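Local coordinates for protein Exo-beta-1,4-mannosidase (Rhizomucor miehei, PDB 4LYP) that probably hydrolyses terminal beta-mannosyl residues from beta-1,4-linked manno-oligosaccharides and can transfer them to other acceptors, as a glycoside hydrolase family 5 beta-mannosidase, at residues 236-241 and 335-340; 266-271 and 295-300. All coordinates share one frame; numbering follows the deposited sequence.

Contact 1 (236-241 and 335-340). With GAI (guanidine), chain C.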
loop_
_atom_site.group_PDB
_atom_site.type_symbol
_atom_site.label_atom_id
_atom_site.label_comp_id
_atom_site.label_asym_id
_atom_site.label_seq_id
_atom_site.Cartn_x
_atom_site.Cartn_y
_atom_site.Cartn_z
ATOM N N ALA A 236 -0.883 -9.314 -2.202
ATOM C CA ALA A 236 0.401 -8.770 -2.594
ATOM C C ALA A 236 0.127 -7.430 -3.227
ATOM O O ALA A 236 -0.925 -7.144 -3.771
ATOM C CB ALA A 236 1.153 -9.660 -3.625
ATOM N N ASN A 237 1.172 -6.578 -3.240
ATOM C CA ASN A 237 1.104 -5.298 -3.944
ATOM C C ASN A 237 1.209 -5.566 -5.476
ATOM O O ASN A 237 2.243 -6.036 -5.968
ATOM C CB ASN A 237 2.268 -4.424 -3.489
ATOM C CG ASN A 237 2.258 -3.113 -4.174
ATOM O OD1 ASN A 237 1.204 -2.415 -4.196
ATOM N ND2 ASN A 237 3.371 -2.724 -4.755
ATOM N N GLU A 238 0.131 -5.212 -6.195
ATOM C CA GLU A 238 0.129 -5.097 -7.675
ATOM C C GLU A 238 0.518 -6.385 -8.413
ATOM O O GLU A 238 1.383 -6.344 -9.273
ATOM C CB GLU A 238 0.976 -3.935 -8.127
ATOM C CG GLU A 238 0.554 -2.601 -7.503
ATOM C CD GLU A 238 1.185 -1.416 -8.145
ATOM O OE1 GLU A 238 2.052 -1.574 -9.067
ATOM O OE2 GLU A 238 0.778 -0.257 -7.802
ATOM N N PRO A 239 -0.172 -7.510 -8.196
ATOM C CA PRO A 239 0.056 -8.623 -9.126
ATOM C C PRO A 239 -0.181 -8.180 -10.571
ATOM O O PRO A 239 -1.104 -7.436 -10.839
ATOM C CB PRO A 239 -0.970 -9.675 -8.695
ATOM C CG PRO A 239 -1.460 -9.258 -7.362
ATOM C CD PRO A 239 -1.290 -7.760 -7.276
ATOM N N GLN A 240 0.660 -8.625 -11.518
ATOM C CA GLN A 240 0.596 -8.202 -12.912
ATOM C C GLN A 240 -0.074 -9.276 -13.772
ATOM O O GLN A 240 0.533 -10.270 -14.151
ATOM C CB GLN A 240 1.991 -7.859 -13.436
ATOM C CG GLN A 240 2.702 -6.737 -12.663
ATOM C CD GLN A 240 1.972 -5.422 -12.816
ATOM O OE1 GLN A 240 1.892 -4.864 -13.927
ATOM N NE2 GLN A 240 1.357 -4.913 -11.749
ATOM N N GLU A 241 -1.359 -9.064 -14.076
ATOM C CA GLU A 241 -2.134 -10.024 -14.920
ATOM C C GLU A 241 -1.968 -11.457 -14.404
ATOM O O GLU A 241 -1.703 -12.364 -15.223
ATOM C CB GLU A 241 -1.724 -9.838 -16.389
ATOM C CG GLU A 241 -2.116 -8.426 -16.828
ATOM C CD GLU A 241 -2.511 -8.389 -18.284
ATOM O OE1 GLU A 241 -3.660 -8.820 -18.727
ATOM O OE2 GLU A 241 -1.659 -8.021 -19.023
ATOM N N MET A 335 -9.506 3.433 -3.271
ATOM C CA MET A 335 -8.337 3.845 -4.080
ATOM C C MET A 335 -7.140 3.866 -3.124
ATOM O O MET A 335 -6.813 4.901 -2.473
ATOM C CB MET A 335 -8.526 5.200 -4.754
ATOM C CG MET A 335 -7.296 5.561 -5.547
ATOM S SD MET A 335 -7.546 6.895 -6.772
ATOM C CE MET A 335 -7.936 8.255 -5.732
ATOM N N GLU A 336 -6.518 2.698 -2.979
ATOM C CA GLU A 336 -5.563 2.463 -1.896
ATOM C C GLU A 336 -4.151 2.977 -2.264
ATOM O O GLU A 336 -3.264 2.866 -1.416
ATOM C CB GLU A 336 -5.512 0.994 -1.474
ATOM C CG GLU A 336 -4.826 0.140 -2.484
ATOM C CD GLU A 336 -4.641 -1.307 -2.076
ATOM O OE1 GLU A 336 -5.073 -1.662 -0.949
ATOM O OE2 GLU A 336 -4.054 -2.064 -2.883
ATOM N N GLU A 337 -3.964 3.485 -3.476
ATOM C CA GLU A 337 -2.751 4.261 -3.816
ATOM C C GLU A 337 -3.155 5.318 -4.797
ATOM O O GLU A 337 -3.874 5.041 -5.784
ATOM C CB GLU A 337 -1.668 3.449 -4.531
ATOM C CG GLU A 337 -1.076 2.309 -3.700
ATOM C CD GLU A 337 0.188 1.749 -4.341
ATOM O OE1 GLU A 337 0.685 2.295 -5.342
ATOM O OE2 GLU A 337 0.710 0.710 -3.826
ATOM N N PHE A 338 -2.551 6.499 -4.657
ATOM C CA PHE A 338 -2.474 7.518 -5.718
ATOM C C PHE A 338 -1.475 8.538 -5.271
ATOM O O PHE A 338 -1.233 8.694 -4.055
ATOM C CB PHE A 338 -3.847 8.178 -6.026
ATOM C CG PHE A 338 -4.319 9.112 -4.962
ATOM C CD1 PHE A 338 -4.882 8.675 -3.749
ATOM C CD2 PHE A 338 -4.125 10.491 -5.135
ATOM C CE1 PHE A 338 -5.240 9.569 -2.745
ATOM C CE2 PHE A 338 -4.508 11.382 -4.109
ATOM C CZ PHE A 338 -5.071 10.922 -2.940
ATOM N N GLY A 339 -0.951 9.321 -6.218
ATOM C CA GLY A 339 -0.004 10.364 -5.790
ATOM C C GLY A 339 0.437 11.166 -6.999
ATOM O O GLY A 339 0.103 10.915 -8.146
ATOM N N MET A 340 1.208 12.232 -6.687
ATOM C CA MET A 340 1.719 13.163 -7.707
ATOM C C MET A 340 3.008 13.783 -7.159
ATOM O O MET A 340 3.156 13.977 -5.954
ATOM C CB MET A 340 0.656 14.204 -8.055
ATOM C CG MET A 340 1.105 15.219 -9.057
ATOM S SD MET A 340 -0.231 16.257 -9.718
ATOM C CE MET A 340 -0.988 15.114 -10.895
HETATM C C GAI C . 3.984 1.177 -9.515
HETATM N N1 GAI C . 2.875 1.384 -8.806
HETATM N N2 GAI C . 3.995 0.039 -10.230
HETATM N N3 GAI C . 5.011 1.950 -9.472
HETATM O O HOH W 1 2.637 -0.075 -5.688
#
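Asn237 sends its amide across to Glu337, with OD1 lying 3.2 Å from OE2 of the carboxylate; its CG is anti to the backbone N (chi1 180°), which helps bring the amide there. Both oxygens are acceptors, and Arg97 reconciles them, hydrogen-bonding the amide oxygen and forming a salt bridge with OE2. The amide and carboxylate planes are only 23° apart although the two side chains cross at about a right angle. On the other branch, Asn237 ND2 donates to a water over 2.9 Å; the same water can donate to Glu337 OE2, although it has more acceptors around it than protons to give.

Next along the chain, Glu238 brings its carboxylate up to that of Glu337, OE2 lying 3.5 Å from Glu337 OE1, a close approach of like charges. Consecutive Asn and Glu just after barrel strand 230-234, facing a second Glu on strand 333-338 (the fourth and seventh of the barrel), form the hallmark of clan A TIM-barrel glycosidases such as family 5; by analogy Glu238 is probably the acid/base and Glu337 the nucleophile. His291 bonds Glu238 OE2, and Trp293 bonds Glu337 OE1.

The bound guanidine grips the Glu238 carboxylate: its N2 donates to OE1 at 2.8 Å, and its N1 reaches OE2, also at 2.8 Å. Glu238 O receives a nearly straight bond from Gln240 NE2 (2.9 Å, 173°), the donor standing above the carbonyl plane.

Contact 2 (266-271 and 295-300); sequences GLESKL and ENWGIY
Trp297 offers one face of its indole to the aliphatic chain of Lys270, and this pair accounts for most of the surface buried here. The CE methylene sits over the five-membered ring, 3.6 Å from its centroid and 18° off the normal, in a CH-pi contact; it comes within 3.4 Å of NE1. Nearer the backbone, Lys270 CB rests on the six-membered ring, 3.6 Å from CZ2, while CD lies near CE2. The lysine therefore runs over the indole from its benzene portion to its pyrrole portion. Its CG lies between the backbone N and the carbonyl carbon (chi1 73°), and a bend at chi3 carries CE over the pyrrole ring.

The two segments are loops that follow successive strands of the TIM barrel, 262-264 and 288-292, so the pairing joins neighbouring loops on the probable catalytic face of the barrel. Trp297 is the third residue of a type I beta turn, Glu295 to Gly298, closed by a 3.0 Å bond from Gly298 N to Glu295 O. Beyond the contact, Trp297 also meets Tyr314 of helix 308-329.

Glu268, which covers less of the indole, lies oblique to the ring and is linked to it by a water. That water lies in the ring plane at the indole edge, accepts from Trp297 NE1 at 2.9 Å and donates to Glu268 OE1 at 2.6 Å. The other carboxylate oxygen, OE2, is bonded by Gln240, while OE1 lies close to the like-charged Glu238. A second, looser water path runs from Lys270 NZ to Asn296 O, its lysine end weak.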
loop_
_atom_site.group_PDB
_atom_site.type_symbol
_atom_site.label_atom_id
_atom_site.label_comp_id
_atom_site.label_asym_id
_atom_site.label_seq_id
_atom_site.Cartn_x
_atom_site.Cartn_y
_atom_site.Cartn_z
ATOM N N GLY A 266 -4.935 -6.435 -3.773
ATOM C CA GLY A 266 -3.848 -5.469 -4.051
ATOM C C GLY A 266 -3.732 -4.993 -5.463
ATOM O O GLY A 266 -2.634 -4.513 -5.841
ATOM N N LEU A 267 -4.797 -5.101 -6.271
ATOM C CA LEU A 267 -4.687 -4.769 -7.664
ATOM C C LEU A 267 -4.666 -3.270 -7.943
ATOM O O LEU A 267 -5.331 -2.473 -7.264
ATOM C CB LEU A 267 -5.891 -5.345 -8.424
ATOM C CG LEU A 267 -5.677 -5.638 -9.884
ATOM C CD1 LEU A 267 -4.822 -6.910 -10.090
ATOM C CD2 LEU A 267 -6.994 -5.692 -10.672
ATOM N N GLU A 268 -3.968 -2.930 -9.038
ATOM C CA GLU A 268 -4.012 -1.522 -9.560
ATOM C C GLU A 268 -5.357 -1.166 -10.165
ATOM O O GLU A 268 -5.783 -0.017 -10.154
ATOM C CB GLU A 268 -2.966 -1.324 -10.623
ATOM C CG GLU A 268 -1.491 -1.397 -10.157
ATOM C CD GLU A 268 -0.587 -1.781 -11.320
ATOM O OE1 GLU A 268 0.154 -0.966 -11.850
ATOM O OE2 GLU A 268 -0.658 -2.987 -11.742
ATOM N N SER A 269 -5.994 -2.153 -10.857
ATOM C CA SER A 269 -7.148 -1.886 -11.695
ATOM C C SER A 269 -6.800 -0.880 -12.793
ATOM O O SER A 269 -7.576 0.035 -13.092
ATOM C CB SER A 269 -8.357 -1.465 -10.885
ATOM O OG SER A 269 -8.706 -2.484 -9.970
ATOM N N LYS A 270 -5.648 -1.048 -13.435
ATOM C CA LYS A 270 -5.167 -0.121 -14.432
ATOM C C LYS A 270 -5.557 -0.496 -15.825
ATOM O O LYS A 270 -5.277 0.260 -16.752
ATOM C CB LYS A 270 -3.715 0.095 -14.338
ATOM C CG LYS A 270 -2.816 -0.926 -14.754
ATOM C CD LYS A 270 -1.298 -0.391 -14.865
ATOM C CE LYS A 270 -0.652 0.460 -15.952
ATOM N NZ LYS A 270 0.866 0.238 -15.941
ATOM N N LEU A 271 -6.152 -1.677 -16.014
ATOM C CA LEU A 271 -6.400 -2.224 -17.372
ATOM C C LEU A 271 -7.872 -2.137 -17.699
ATOM O O LEU A 271 -8.409 -1.017 -17.755
ATOM C CB LEU A 271 -5.813 -3.670 -17.420
ATOM C CG LEU A 271 -4.289 -3.705 -17.173
ATOM C CD1 LEU A 271 -3.783 -5.158 -17.194
ATOM C CD2 LEU A 271 -3.461 -2.874 -18.166
ATOM N N GLU A 295 1.710 9.916 -13.541
ATOM C CA GLU A 295 3.037 10.123 -14.130
ATOM C C GLU A 295 3.596 8.774 -14.610
ATOM O O GLU A 295 4.096 8.675 -15.733
ATOM C CB GLU A 295 3.979 10.772 -13.108
ATOM C CG GLU A 295 5.382 10.978 -13.645
ATOM C CD GLU A 295 6.342 11.688 -12.733
ATOM O OE1 GLU A 295 5.912 12.196 -11.664
ATOM O OE2 GLU A 295 7.514 11.728 -13.067
ATOM N N ASN A 296 3.472 7.711 -13.794
ATOM C CA ASN A 296 4.051 6.440 -14.159
ATOM C C ASN A 296 3.461 5.932 -15.444
ATOM O O ASN A 296 4.151 5.268 -16.228
ATOM C CB ASN A 296 3.720 5.386 -13.077
ATOM C CG ASN A 296 4.170 5.793 -11.671
ATOM O OD1 ASN A 296 3.850 6.890 -11.233
ATOM N ND2 ASN A 296 4.842 4.911 -10.988
ATOM N N TRP A 297 2.175 6.246 -15.719
ATOM C CA TRP A 297 1.470 5.747 -16.881
ATOM C C TRP A 297 1.556 6.672 -18.053
ATOM O O TRP A 297 0.951 6.374 -19.102
ATOM C CB TRP A 297 0.008 5.460 -16.522
ATOM C CG TRP A 297 -0.161 4.474 -15.428
ATOM C CD1 TRP A 297 0.801 3.703 -14.842
ATOM C CD2 TRP A 297 -1.397 4.261 -14.672
ATOM N NE1 TRP A 297 0.201 2.983 -13.764
ATOM C CE2 TRP A 297 -1.104 3.295 -13.658
ATOM C CE3 TRP A 297 -2.704 4.778 -14.773
ATOM C CZ2 TRP A 297 -2.097 2.872 -12.727
ATOM C CZ3 TRP A 297 -3.685 4.316 -13.940
ATOM C CH2 TRP A 297 -3.378 3.349 -12.939
ATOM N N GLY A 298 2.331 7.769 -17.947
ATOM C CA GLY A 298 2.513 8.638 -19.131
ATOM C C GLY A 298 1.398 9.629 -19.381
ATOM O O GLY A 298 1.389 10.285 -20.399
ATOM N N ILE A 299 0.482 9.765 -18.406
ATOM C CA ILE A 299 -0.636 10.699 -18.554
ATOM C C ILE A 299 -0.249 12.133 -18.123
ATOM O O ILE A 299 -0.838 13.088 -18.596
ATOM C CB ILE A 299 -1.816 10.180 -17.662
ATOM C CG1 ILE A 299 -2.217 8.791 -18.186
ATOM C CG2 ILE A 299 -2.994 11.162 -17.592
ATOM C CD1 ILE A 299 -2.842 8.779 -19.575
ATOM N N TYR A 300 0.728 12.233 -17.221
ATOM C CA TYR A 300 1.086 13.518 -16.614
ATOM C C TYR A 300 2.569 13.659 -16.582
ATOM O O TYR A 300 3.275 12.744 -16.138
ATOM C CB TYR A 300 0.545 13.522 -15.162
ATOM C CG TYR A 300 0.927 14.758 -14.380
ATOM C CD1 TYR A 300 0.387 16.014 -14.662
ATOM C CD2 TYR A 300 1.867 14.659 -13.328
ATOM C CE1 TYR A 300 0.752 17.108 -13.914
ATOM C CE2 TYR A 300 2.211 15.783 -12.569
ATOM C CZ TYR A 300 1.660 16.968 -12.858
ATOM O OH TYR A 300 2.044 18.102 -12.157
HETATM O O HOH W 2 1.023 1.486 -11.402
HETATM O O HOH W 3 3.382 2.194 -17.048
#

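In the fold
The centres of contacts 1 and 2 lie about 8 Å apart, and both draw on the loops and strand ends around the barrel's probable active site. Along the chain the order is 236-241, 266-271, 295-300, 335-340, so contact 2 falls wholly between the two halves of contact 1. The first three segments come after strands 230-234, 262-264 and 288-292, and the fourth lies on strand 333-338. The contacts touch directly: Glu238 N probably bonds Gly266 O, and Glu238 CD packs on Glu268 CG. Contact 2 thus borders the guanidine pocket, with Glu238 of contact 1 and Asn296 of contact 2 both lining it.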